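Local coordinates for proline iminopeptidase-related protein (Thermus thermophilus, PDB 2YYS) that is of unknown function but belongs to the peptidase S33 family of alpha/beta hydrolases and may act as a peptidase, at residues A119-L125 with R219-L224; L100-F104 with H255-I259; R137-A142 with L166-L170; P150-L154 with L201-R207. One frame throughout, in Å; residues are numbered along the deposited sequence.

Contact 1 (A119-L125 with R219-L224); sequences AEGAILL and RPLYVL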
loop_
_atom_site.group_PDB
_atom_site.type_symbol
_atom_site.label_atom_id
_atom_site.label_comp_id
_atom_site.label_asym_id
_atom_site.label_seq_id
_atom_site.Cartn_x
_atom_site.Cartn_y
_atom_site.Cartn_z
ATOM N N ALA A 119 -11.470 12.492 -2.466
ATOM C CA ALA A 119 -10.348 12.081 -1.627
ATOM C C ALA A 119 -9.691 13.305 -0.983
ATOM O O ALA A 119 -9.210 14.179 -1.675
ATOM C CB ALA A 119 -9.352 11.318 -2.444
ATOM N N GLU A 120 -9.661 13.349 0.340
ATOM C CA GLU A 120 -9.317 14.561 1.084
ATOM C C GLU A 120 -7.857 14.612 1.538
ATOM O O GLU A 120 -7.366 15.667 1.937
ATOM C CB GLU A 120 -10.226 14.674 2.299
ATOM C CG GLU A 120 -11.700 14.791 1.943
ATOM C CD GLU A 120 -12.573 15.015 3.170
ATOM O OE1 GLU A 120 -12.590 14.131 4.049
ATOM O OE2 GLU A 120 -13.235 16.076 3.260
ATOM N N GLY A 121 -7.172 13.478 1.464
ATOM C CA GLY A 121 -5.781 13.390 1.870
ATOM C C GLY A 121 -5.287 11.952 1.918
ATOM O O GLY A 121 -6.042 11.018 1.654
ATOM N N ALA A 122 -4.017 11.759 2.258
ATOM C CA ALA A 122 -3.473 10.411 2.336
ATOM C C ALA A 122 -2.237 10.312 3.201
ATOM O O ALA A 122 -1.486 11.273 3.355
ATOM C CB ALA A 122 -3.179 9.855 0.933
ATOM N N ILE A 123 -2.062 9.136 3.784
ATOM C CA ILE A 123 -0.826 8.744 4.417
ATOM C C ILE A 123 -0.303 7.568 3.603
ATOM O O ILE A 123 -0.982 6.540 3.462
ATOM C CB ILE A 123 -1.056 8.363 5.899
ATOM C CG1 ILE A 123 -1.612 9.573 6.656
ATOM C CG2 ILE A 123 0.245 7.902 6.530
ATOM C CD1 ILE A 123 -2.062 9.302 8.100
ATOM N N LEU A 124 0.881 7.758 3.028
ATOM C CA LEU A 124 1.575 6.740 2.258
ATOM C C LEU A 124 2.635 6.063 3.127
ATOM O O LEU A 124 3.635 6.676 3.519
ATOM C CB LEU A 124 2.232 7.373 1.033
ATOM C CG LEU A 124 1.391 8.361 0.214
ATOM C CD1 LEU A 124 2.196 8.920 -0.980
ATOM C CD2 LEU A 124 0.124 7.707 -0.279
ATOM N N LEU A 125 2.397 4.795 3.439
ATOM C CA LEU A 125 3.348 3.991 4.181
ATOM C C LEU A 125 4.194 3.207 3.207
ATOM O O LEU A 125 3.666 2.444 2.395
ATOM C CB LEU A 125 2.618 3.032 5.115
ATOM C CG LEU A 125 1.518 3.634 5.989
ATOM C CD1 LEU A 125 0.787 2.529 6.732
ATOM C CD2 LEU A 125 2.076 4.637 6.964
ATOM N N ARG A 219 -3.681 19.139 -0.934
ATOM C CA ARG A 219 -4.252 18.372 0.169
ATOM C C ARG A 219 -3.154 17.775 1.046
ATOM O O ARG A 219 -2.052 17.523 0.583
ATOM C CB ARG A 219 -5.159 17.252 -0.355
ATOM C CG ARG A 219 -6.520 17.725 -0.880
ATOM C CD ARG A 219 -7.205 16.708 -1.777
ATOM N NE ARG A 219 -6.434 16.513 -2.997
ATOM C CZ ARG A 219 -6.825 15.839 -4.064
ATOM N NH1 ARG A 219 -6.011 15.772 -5.107
ATOM N NH2 ARG A 219 -8.008 15.227 -4.110
ATOM N N PRO A 220 -3.466 17.557 2.314
ATOM C CA PRO A 220 -2.524 16.945 3.258
ATOM C C PRO A 220 -2.096 15.530 2.862
ATOM O O PRO A 220 -2.928 14.658 2.648
ATOM C CB PRO A 220 -3.297 16.921 4.580
ATOM C CG PRO A 220 -4.669 17.346 4.288
ATOM C CD PRO A 220 -4.741 17.927 2.948
ATOM N N LEU A 221 -0.785 15.337 2.796
ATOM C CA LEU A 221 -0.159 14.104 2.355
ATOM C C LEU A 221 1.073 13.887 3.240
ATOM O O LEU A 221 1.834 14.827 3.482
ATOM C CB LEU A 221 0.235 14.262 0.884
ATOM C CG LEU A 221 0.282 13.088 -0.092
ATOM C CD1 LEU A 221 -0.961 12.280 -0.064
ATOM C CD2 LEU A 221 0.479 13.619 -1.503
ATOM N N TYR A 222 1.268 12.665 3.719
ATOM C CA TYR A 222 2.396 12.331 4.583
ATOM C C TYR A 222 3.031 11.040 4.090
ATOM O O TYR A 222 2.333 10.128 3.653
ATOM C CB TYR A 222 1.917 12.113 6.024
ATOM C CG TYR A 222 2.453 13.083 7.051
ATOM C CD1 TYR A 222 2.013 14.403 7.065
ATOM C CD2 TYR A 222 3.385 12.677 8.025
ATOM C CE1 TYR A 222 2.484 15.312 8.014
ATOM C CE2 TYR A 222 3.875 13.582 8.987
ATOM C CZ TYR A 222 3.416 14.905 8.974
ATOM O OH TYR A 222 3.865 15.834 9.906
ATOM N N VAL A 223 4.348 10.964 4.190
ATOM C CA VAL A 223 5.087 9.769 3.855
ATOM C C VAL A 223 5.772 9.262 5.122
ATOM O O VAL A 223 6.484 10.005 5.790
ATOM C CB VAL A 223 6.141 10.028 2.763
ATOM C CG1 VAL A 223 6.955 8.779 2.506
ATOM C CG2 VAL A 223 5.474 10.515 1.468
ATOM N N LEU A 224 5.519 7.999 5.440
ATOM C CA LEU A 224 6.163 7.289 6.543
ATOM C C LEU A 224 6.839 6.073 5.963
ATOM O O LEU A 224 6.211 5.306 5.235
ATOM C CB LEU A 224 5.136 6.795 7.562
ATOM C CG LEU A 224 4.703 7.684 8.716
ATOM C CD1 LEU A 224 4.081 8.951 8.221
ATOM C CD2 LEU A 224 3.716 6.923 9.602
#
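Strands 119-125 and 221-224 are parallel neighbours in the central sheet of the alpha/beta hydrolase fold. Their axes lie 4.8 Å apart at 10°. A backbone ladder joins them, from Ala122 N to Pro220 O (3.1 Å) up to Leu224 N to Leu124 O (3.0 Å). Side chains alternate between the faces. Ala122, Leu124, Leu221 and Val223 share one face, where Leu113 of helix 105-115 touches Ala122 and Leu221. Leu221, with chi1 t and chi2 p, brings CD1 to 3.4 Å from Ala122 CB. Leu124 (mt) puts CD1 4.4 Å from Val223 CG2. Ile123, Leu125, Tyr222 and Leu224 share the other. There Ile123 CG2 is 4.3 Å from Leu224 CD1, and Leu125 (mt) sets CD2 3.8 Å from Leu224 CB. Tyr222 has chi1 between wells, at -117°, and its ring leads away toward helix 262-274. Arg219 reaches across to the start of the neighbouring strand, where NH2 donates to Ala119 O at 2.9 Å. Its NH1 bonds Leu113 O and its NE pairs with Glu217. Backbone bonding thus sets the register, and apolar side chains fill both faces.

Contact 2 (L100-F104 with H255-I259); sequences LAHGF and HYLWI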
loop_
_atom_site.group_PDB
_atom_site.type_symbol
_atom_site.label_atom_id
_atom_site.label_comp_id
_atom_site.label_asym_id
_atom_site.label_seq_id
_atom_site.Cartn_x
_atom_site.Cartn_y
_atom_site.Cartn_z
ATOM N N LEU A 100 -5.265 5.644 3.468
ATOM C CA LEU A 100 -4.059 5.045 4.020
ATOM C C LEU A 100 -3.592 4.007 3.021
ATOM O O LEU A 100 -4.360 3.114 2.673
ATOM C CB LEU A 100 -4.346 4.358 5.350
ATOM C CG LEU A 100 -5.091 5.134 6.425
ATOM C CD1 LEU A 100 -5.319 4.229 7.633
ATOM C CD2 LEU A 100 -4.342 6.382 6.842
ATOM N N ALA A 101 -2.343 4.117 2.564
ATOM C CA ALA A 101 -1.780 3.204 1.576
ATOM C C ALA A 101 -0.479 2.576 2.057
ATOM O O ALA A 101 0.253 3.171 2.849
ATOM C CB ALA A 101 -1.524 3.937 0.273
ATOM N N HIS A 102 -0.177 1.387 1.545
ATOM C CA HIS A 102 1.065 0.699 1.841
ATOM C C HIS A 102 1.642 0.084 0.563
ATOM O O HIS A 102 0.933 -0.555 -0.207
ATOM C CB HIS A 102 0.827 -0.381 2.893
ATOM C CG HIS A 102 2.072 -1.093 3.317
ATOM N ND1 HIS A 102 2.236 -2.449 3.155
ATOM C CD2 HIS A 102 3.211 -0.640 3.894
ATOM C CE1 HIS A 102 3.422 -2.804 3.619
ATOM N NE2 HIS A 102 4.030 -1.726 4.081
ATOM N N GLY A 103 2.936 0.288 0.335
ATOM C CA GLY A 103 3.609 -0.273 -0.823
ATOM C C GLY A 103 3.002 0.214 -2.125
ATOM O O GLY A 103 2.828 1.420 -2.306
ATOM N N PHE A 104 2.663 -0.734 -3.003
ATOM C CA PHE A 104 2.018 -0.454 -4.279
ATOM C C PHE A 104 0.695 0.285 -4.119
ATOM O O PHE A 104 0.279 1.000 -5.015
ATOM C CB PHE A 104 1.777 -1.749 -5.062
ATOM C CG PHE A 104 1.165 -1.529 -6.420
ATOM C CD1 PHE A 104 1.795 -0.724 -7.357
ATOM C CD2 PHE A 104 -0.049 -2.093 -6.742
ATOM C CE1 PHE A 104 1.217 -0.510 -8.605
ATOM C CE2 PHE A 104 -0.626 -1.890 -7.976
ATOM C CZ PHE A 104 0.000 -1.105 -8.907
ATOM N N HIS A 255 9.815 -2.805 5.912
ATOM C CA HIS A 255 8.576 -2.579 5.168
ATOM C C HIS A 255 7.327 -2.619 6.048
ATOM O O HIS A 255 6.412 -1.814 5.861
ATOM C CB HIS A 255 8.481 -3.606 4.035
ATOM C CG HIS A 255 7.441 -3.291 3.006
ATOM N ND1 HIS A 255 7.374 -2.076 2.355
ATOM C CD2 HIS A 255 6.428 -4.043 2.510
ATOM C CE1 HIS A 255 6.358 -2.094 1.508
ATOM N NE2 HIS A 255 5.768 -3.274 1.583
ATOM N N TYR A 256 7.293 -3.552 7.000
ATOM C CA TYR A 256 6.255 -3.580 8.022
ATOM C C TYR A 256 6.765 -2.803 9.215
ATOM O O TYR A 256 7.116 -3.336 10.260
ATOM C CB TYR A 256 5.847 -5.019 8.347
ATOM C CG TYR A 256 5.275 -5.665 7.124
ATOM C CD1 TYR A 256 3.928 -5.541 6.803
ATOM C CD2 TYR A 256 6.093 -6.322 6.235
ATOM C CE1 TYR A 256 3.414 -6.108 5.636
ATOM C CE2 TYR A 256 5.601 -6.875 5.082
ATOM C CZ TYR A 256 4.268 -6.778 4.785
ATOM O OH TYR A 256 3.825 -7.353 3.620
ATOM N N LEU A 257 6.786 -1.497 9.035
ATOM C CA LEU A 257 7.537 -0.642 9.926
ATOM C C LEU A 257 6.942 -0.568 11.337
ATOM O O LEU A 257 7.677 -0.342 12.304
ATOM C CB LEU A 257 7.804 0.725 9.271
ATOM C CG LEU A 257 6.669 1.697 8.972
ATOM C CD1 LEU A 257 7.220 3.040 8.548
ATOM C CD2 LEU A 257 5.763 1.175 7.861
ATOM N N TRP A 258 5.638 -0.819 11.458
ATOM C CA TRP A 258 4.962 -0.814 12.750
ATOM C C TRP A 258 5.317 -2.053 13.598
ATOM O O TRP A 258 5.196 -2.022 14.812
ATOM C CB TRP A 258 3.432 -0.698 12.563
ATOM C CG TRP A 258 2.871 -1.733 11.650
ATOM C CD1 TRP A 258 2.457 -2.982 11.998
ATOM C CD2 TRP A 258 2.693 -1.631 10.230
ATOM N NE1 TRP A 258 2.031 -3.664 10.881
ATOM C CE2 TRP A 258 2.157 -2.854 9.786
ATOM C CE3 TRP A 258 2.917 -0.624 9.287
ATOM C CZ2 TRP A 258 1.863 -3.103 8.441
ATOM C CZ3 TRP A 258 2.631 -0.872 7.947
ATOM C CH2 TRP A 258 2.108 -2.098 7.538
ATOM N N ILE A 259 5.728 -3.138 12.945
ATOM C CA ILE A 259 6.213 -4.334 13.624
ATOM C C ILE A 259 7.643 -4.140 14.155
ATOM O O ILE A 259 7.946 -4.499 15.290
ATOM C CB ILE A 259 6.182 -5.533 12.654
ATOM C CG1 ILE A 259 4.737 -5.903 12.299
ATOM C CG2 ILE A 259 6.917 -6.743 13.247
ATOM C CD1 ILE A 259 4.635 -7.092 11.337
#
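The contact lies at the nucleophile elbow and the histidine loop of an alpha/beta hydrolase. His102 NE2 donates to His255 O at 3.0 Å. His102 CE1 sits over one face of the His255 ring, 3.1 Å from His255 NE2, with the ring planes at 33°. Trp258 turns an edge toward the face of His102, and Trp258 CH2 is 4.0 Å from His102 NE2. Tyr256, the N-cap of helix 257-260, completes the aromatic cluster, with CE1 3.9 Å from His102 CE1. In this fold the elbow joins a strand to a helix, here 97-102 to 105-115, and normally carries the catalytic serine. Gly103, with an elbow-like positive phi of 60°, appears to occupy that position, so the usual serine is missing. What remains is His255 ND1 bonded to Asp229, like the histidine-acid pair of a triad. Gly103 CA is 4.0 Å from His255 CE1, and an ideal CB on Gly103 would fall 3.5 Å from His255 NE2. Leu42 of helix 40-46 also touches His102 and Trp258.

Contact 3 (R137-A142 with L166-L170); sequences RLAEAA and LFDRL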
loop_
_atom_site.group_PDB
_atom_site.type_symbol
_atom_site.label_atom_id
_atom_site.label_comp_id
_atom_site.label_asym_id
_atom_site.label_seq_id
_atom_site.Cartn_x
_atom_site.Cartn_y
_atom_site.Cartn_z
ATOM N N ARG A 137 17.065 -2.846 -7.332
ATOM C CA ARG A 137 17.383 -3.214 -5.947
ATOM C C ARG A 137 17.371 -4.720 -5.709
ATOM O O ARG A 137 18.176 -5.221 -4.935
ATOM C CB ARG A 137 16.442 -2.545 -4.945
ATOM C CG ARG A 137 16.383 -1.037 -5.043
ATOM C CD ARG A 137 17.545 -0.305 -4.422
ATOM N NE ARG A 137 18.794 -0.406 -5.166
ATOM C CZ ARG A 137 19.040 0.158 -6.346
ATOM N NH1 ARG A 137 18.098 0.841 -6.988
ATOM N NH2 ARG A 137 20.245 0.027 -6.895
ATOM N N LEU A 138 16.447 -5.429 -6.351
ATOM C CA LEU A 138 16.392 -6.885 -6.276
ATOM C C LEU A 138 17.652 -7.499 -6.908
ATOM O O LEU A 138 18.276 -8.398 -6.343
ATOM C CB LEU A 138 15.131 -7.404 -6.977
ATOM C CG LEU A 138 13.839 -7.116 -6.208
ATOM C CD1 LEU A 138 12.634 -7.291 -7.091
ATOM C CD2 LEU A 138 13.723 -8.024 -4.983
ATOM N N ALA A 139 18.027 -6.984 -8.071
ATOM C CA ALA A 139 19.194 -7.477 -8.784
ATOM C C ALA A 139 20.447 -7.216 -7.947
ATOM O O ALA A 139 21.305 -8.074 -7.822
ATOM C CB ALA A 139 19.308 -6.803 -10.140
ATOM N N GLU A 140 20.518 -6.018 -7.379
ATOM C CA GLU A 140 21.583 -5.621 -6.456
ATOM C C GLU A 140 21.643 -6.529 -5.231
ATOM O O GLU A 140 22.719 -6.916 -4.804
ATOM C CB GLU A 140 21.350 -4.169 -6.031
ATOM C CG GLU A 140 22.254 -3.618 -4.946
ATOM C CD GLU A 140 21.914 -2.184 -4.639
ATOM O OE1 GLU A 140 21.015 -1.968 -3.788
ATOM O OE2 GLU A 140 22.518 -1.277 -5.269
ATOM N N ALA A 141 20.488 -6.884 -4.684
ATOM C CA ALA A 141 20.426 -7.753 -3.518
ATOM C C ALA A 141 20.911 -9.156 -3.831
ATOM O O ALA A 141 21.368 -9.856 -2.942
ATOM C CB ALA A 141 19.007 -7.802 -2.955
ATOM N N ALA A 142 20.795 -9.559 -5.096
ATOM C CA ALA A 142 21.240 -10.873 -5.554
ATOM C C ALA A 142 22.714 -10.883 -6.000
ATOM O O ALA A 142 23.187 -11.888 -6.513
ATOM C CB ALA A 142 20.350 -11.341 -6.696
ATOM N N LEU A 166 14.674 -12.798 -1.608
ATOM C CA LEU A 166 15.128 -11.453 -1.938
ATOM C C LEU A 166 14.249 -10.397 -1.277
ATOM O O LEU A 166 14.753 -9.464 -0.673
ATOM C CB LEU A 166 15.155 -11.242 -3.446
ATOM C CG LEU A 166 16.195 -12.042 -4.226
ATOM C CD1 LEU A 166 15.981 -11.828 -5.717
ATOM C CD2 LEU A 166 17.611 -11.671 -3.849
ATOM N N PHE A 167 12.935 -10.535 -1.402
ATOM C CA PHE A 167 12.024 -9.565 -0.792
ATOM C C PHE A 167 12.157 -9.571 0.735
ATOM O O PHE A 167 12.071 -8.523 1.353
ATOM C CB PHE A 167 10.564 -9.796 -1.226
ATOM C CG PHE A 167 10.208 -9.156 -2.554
ATOM C CD1 PHE A 167 10.086 -7.774 -2.671
ATOM C CD2 PHE A 167 10.001 -9.934 -3.683
ATOM C CE1 PHE A 167 9.764 -7.185 -3.894
ATOM C CE2 PHE A 167 9.678 -9.351 -4.904
ATOM C CZ PHE A 167 9.558 -7.980 -5.011
ATOM N N ASP A 168 12.407 -10.738 1.333
ATOM C CA ASP A 168 12.547 -10.843 2.792
ATOM C C ASP A 168 13.747 -10.006 3.276
ATOM O O ASP A 168 13.680 -9.329 4.304
ATOM C CB ASP A 168 12.755 -12.304 3.239
ATOM C CG ASP A 168 11.442 -13.108 3.370
ATOM O OD1 ASP A 168 10.327 -12.561 3.183
ATOM O OD2 ASP A 168 11.456 -14.331 3.669
ATOM N N ARG A 169 14.834 -10.056 2.511
ATOM C CA ARG A 169 16.043 -9.291 2.827
ATOM C C ARG A 169 15.791 -7.780 2.758
ATOM O O ARG A 169 16.200 -7.023 3.648
ATOM C CB ARG A 169 17.168 -9.679 1.868
ATOM C CG ARG A 169 18.539 -9.632 2.470
ATOM C CD ARG A 169 19.628 -10.252 1.576
ATOM N NE ARG A 169 19.361 -11.671 1.403
ATOM C CZ ARG A 169 19.512 -12.362 0.280
ATOM N NH1 ARG A 169 19.966 -11.810 -0.843
ATOM N NH2 ARG A 169 19.208 -13.645 0.296
ATOM N N LEU A 170 15.116 -7.350 1.700
ATOM C CA LEU A 170 14.756 -5.943 1.539
ATOM C C LEU A 170 13.769 -5.488 2.617
ATOM O O LEU A 170 13.892 -4.399 3.165
ATOM C CB LEU A 170 14.167 -5.702 0.144
ATOM C CG LEU A 170 15.089 -6.022 -1.030
ATOM C CD1 LEU A 170 14.410 -5.647 -2.331
ATOM C CD2 LEU A 170 16.434 -5.306 -0.922
#
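Segments 137-141 and 166-170, of helices 131-141 and 163-171, cross almost at right angles, at 98°, with their axes 9.9 Å apart. Both belong to the helical cap inserted between strands 119-125 and 221-226. Most of the contact is apolar. Leu138 is its central side chain: CD2 lies 3.8 Å from Leu166 CB and 3.6 Å from Leu170 CD1. Ala141 points toward the other helix, with its CB 4.2 Å from Leu166 CD2 and 4.1 Å from Leu170 CD2. Ala142 CB also touches Leu166 CD2, at 4.0 Å. One CH-pi contact is present, with Leu138 CD2 4.1 Å from the centroid of the Phe167 ring and over its face. Polar groups keep to the margins. Arg169 NH1 comes within 3.2 Å of Ala141 O, but the stronger tie of this side chain is a salt bridge to Glu161. Arg137 turns away and pairs with Glu140 within its own helix, NE to OE1 at 3.0 Å; it also makes a cation-pi contact with Trp133. The two helices are therefore joined chiefly by leucine and alanine packing, while the charged side chains find their main partners outside the interface.

Contact 4 (P150-L154 with L201-R207); sequences PEENL and LRNGLWR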
loop_
_atom_site.group_PDB
_atom_site.type_symbol
_atom_site.label_atom_id
_atom_site.label_comp_id
_atom_site.label_asym_id
_atom_site.label_seq_id
_atom_site.Cartn_x
_atom_site.Cartn_y
_atom_site.Cartn_z
ATOM N N PRO A 150 14.409 -3.275 -16.796
ATOM C CA PRO A 150 13.918 -3.691 -15.473
ATOM C C PRO A 150 13.368 -5.116 -15.394
ATOM O O PRO A 150 13.561 -5.766 -14.375
ATOM C CB PRO A 150 12.824 -2.664 -15.161
ATOM C CG PRO A 150 12.426 -2.076 -16.476
ATOM C CD PRO A 150 13.612 -2.170 -17.365
ATOM N N GLU A 151 12.698 -5.591 -16.440
ATOM C CA GLU A 151 12.174 -6.956 -16.450
ATOM C C GLU A 151 13.299 -7.985 -16.541
ATOM O O GLU A 151 13.174 -9.072 -15.989
ATOM C CB GLU A 151 11.141 -7.126 -17.575
ATOM C CG GLU A 151 9.909 -6.243 -17.351
ATOM C CD GLU A 151 8.865 -6.330 -18.459
ATOM O OE1 GLU A 151 9.159 -5.939 -19.612
ATOM O OE2 GLU A 151 7.731 -6.749 -18.164
ATOM N N GLU A 152 14.397 -7.624 -17.204
ATOM C CA GLU A 152 15.613 -8.444 -17.228
ATOM C C GLU A 152 16.306 -8.457 -15.853
ATOM O O GLU A 152 16.879 -9.463 -15.451
ATOM C CB GLU A 152 16.594 -7.939 -18.308
ATOM C CG GLU A 152 17.090 -8.998 -19.295
ATOM C CD GLU A 152 18.412 -8.618 -19.976
ATOM O OE1 GLU A 152 18.601 -7.417 -20.318
ATOM O OE2 GLU A 152 19.265 -9.525 -20.173
ATOM N N ASN A 153 16.265 -7.341 -15.133
ATOM C CA ASN A 153 16.824 -7.311 -13.783
ATOM C C ASN A 153 16.091 -8.286 -12.892
ATOM O O ASN A 153 16.708 -9.038 -12.153
ATOM C CB ASN A 153 16.760 -5.906 -13.185
ATOM C CG ASN A 153 17.905 -5.047 -13.631
ATOM O OD1 ASN A 153 17.770 -3.836 -13.767
ATOM N ND2 ASN A 153 19.047 -5.669 -13.871
ATOM N N LEU A 154 14.767 -8.279 -12.988
ATOM C CA LEU A 154 13.932 -9.182 -12.218
ATOM C C LEU A 154 14.233 -10.643 -12.563
ATOM O O LEU A 154 14.452 -11.462 -11.674
ATOM C CB LEU A 154 12.467 -8.867 -12.489
ATOM C CG LEU A 154 11.429 -9.610 -11.654
ATOM C CD1 LEU A 154 11.499 -9.224 -10.175
ATOM C CD2 LEU A 154 10.053 -9.312 -12.225
ATOM N N LEU A 201 1.986 -8.348 -13.806
ATOM C CA LEU A 201 3.302 -8.687 -14.365
ATOM C C LEU A 201 3.256 -8.725 -15.890
ATOM O O LEU A 201 4.089 -8.124 -16.562
ATOM C CB LEU A 201 3.791 -10.044 -13.825
ATOM C CG LEU A 201 5.085 -10.649 -14.407
ATOM C CD1 LEU A 201 6.299 -9.798 -14.083
ATOM C CD2 LEU A 201 5.309 -12.088 -13.909
ATOM N N ARG A 202 2.257 -9.430 -16.415
ATOM C CA ARG A 202 2.040 -9.561 -17.851
ATOM C C ARG A 202 1.724 -8.208 -18.495
ATOM O O ARG A 202 2.187 -7.934 -19.588
ATOM C CB ARG A 202 0.915 -10.575 -18.088
ATOM C CG ARG A 202 0.353 -10.696 -19.496
ATOM C CD ARG A 202 -0.903 -11.603 -19.528
ATOM N NE ARG A 202 -1.238 -12.151 -20.846
ATOM C CZ ARG A 202 -1.734 -11.448 -21.874
ATOM N NH1 ARG A 202 -1.951 -10.134 -21.775
ATOM N NH2 ARG A 202 -2.013 -12.069 -23.021
ATOM N N ASN A 203 0.971 -7.353 -17.803
ATOM C CA ASN A 203 0.607 -6.047 -18.335
ATOM C C ASN A 203 1.718 -4.995 -18.231
ATOM O O ASN A 203 1.496 -3.857 -18.605
ATOM C CB ASN A 203 -0.683 -5.539 -17.670
ATOM C CG ASN A 203 -1.910 -6.408 -18.008
ATOM O OD1 ASN A 203 -1.872 -7.238 -18.917
ATOM N ND2 ASN A 203 -2.991 -6.231 -17.251
ATOM N N GLY A 204 2.900 -5.366 -17.729
ATOM C CA GLY A 204 4.062 -4.482 -17.708
ATOM C C GLY A 204 4.305 -3.678 -16.428
ATOM O O GLY A 204 4.879 -2.581 -16.480
ATOM N N LEU A 205 3.901 -4.220 -15.279
ATOM C CA LEU A 205 4.021 -3.504 -14.006
ATOM C C LEU A 205 5.465 -3.140 -13.672
ATOM O O LEU A 205 5.724 -2.068 -13.155
ATOM C CB LEU A 205 3.456 -4.329 -12.846
ATOM C CG LEU A 205 3.534 -3.663 -11.452
ATOM C CD1 LEU A 205 2.624 -2.458 -11.376
ATOM C CD2 LEU A 205 3.173 -4.639 -10.360
ATOM N N TRP A 206 6.391 -4.035 -13.962
ATOM C CA TRP A 206 7.802 -3.779 -13.681
ATOM C C TRP A 206 8.456 -2.679 -14.526
ATOM O O TRP A 206 9.541 -2.218 -14.186
ATOM C CB TRP A 206 8.593 -5.083 -13.731
ATOM C CG TRP A 206 8.265 -5.885 -12.549
ATOM C CD1 TRP A 206 7.323 -6.864 -12.459
ATOM C CD2 TRP A 206 8.814 -5.735 -11.243
ATOM N NE1 TRP A 206 7.266 -7.354 -11.177
ATOM C CE2 TRP A 206 8.172 -6.675 -10.406
ATOM C CE3 TRP A 206 9.789 -4.901 -10.688
ATOM C CZ2 TRP A 206 8.483 -6.810 -9.049
ATOM C CZ3 TRP A 206 10.096 -5.037 -9.342
ATOM C CH2 TRP A 206 9.442 -5.982 -8.539
ATOM N N ARG A 207 7.788 -2.254 -15.595
ATOM C CA ARG A 207 8.214 -1.074 -16.351
ATOM C C ARG A 207 7.624 0.225 -15.801
ATOM O O ARG A 207 8.019 1.302 -16.221
ATOM C CB ARG A 207 7.848 -1.220 -17.837
ATOM C CG ARG A 207 8.522 -2.408 -18.516
ATOM C CD ARG A 207 8.330 -2.453 -20.036
ATOM N NE ARG A 207 6.918 -2.398 -20.418
ATOM C CZ ARG A 207 6.112 -3.460 -20.600
ATOM N NH1 ARG A 207 6.548 -4.704 -20.430
ATOM N NH2 ARG A 207 4.845 -3.269 -20.955
HETATM O O HOH W 1 6.127 -6.563 -15.719
#
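Pro150 opens helix 150-160 and points toward the short 3-10 segment 205-207. Its CB lies 3.5 Å from Trp206 O, and its CG packs 4.4 Å from Arg207 CG. Glu151 comes next and carries the polar part of the contact. Its OE1 forms a salt bridge with Arg207 NH1 at 3.0 Å. Its OE2 accepts from a water at 2.9 Å. That water O also donates to Leu201 O (2.7 Å) and accepts from Trp206 N (3.1 Å). The water thus ties Glu151 to both the end of helix 195-202, closed by a Schellman motif at Gly204, and the 3-10 segment. One helical turn on, Leu154 meets the indole of Trp206: CD2 is 3.6 Å from the centroid of the five-membered ring, over its face, a CH-pi contact. Leu154 CD2 also touches Leu201 CD1 at 4.2 Å. Helix 131-141 flanks this pair through Leu138. Two parts of the helical cap are joined by a solvent-side charge pair and bridging water, backed by leucine-on-indole packing.

Contacts 1 and 2 lie in the buried core of the alpha/beta hydrolase domain. Contact 3 is partly buried, and contact 4 lies at the surface; both are in the helical cap. Contacts 1 and 2 share the sheet: strands 119-125 and 97-102 are neighbours, with Leu125 N probably bonded to Ala101 O (2.8 Å). Contact 1 relies on backbone bonds, contact 2 on ring packing and one histidine bond. Contacts 3 and 4 meet where Leu138 CD1 lies 3.7 Å from Trp206 CH2. Contact 3 is mostly aliphatic, while contact 4 adds a salt bridge and water. One point where contacts 2 and 4 meet is Phe104 CE1 to Leu205 CD1, at 3.7 Å.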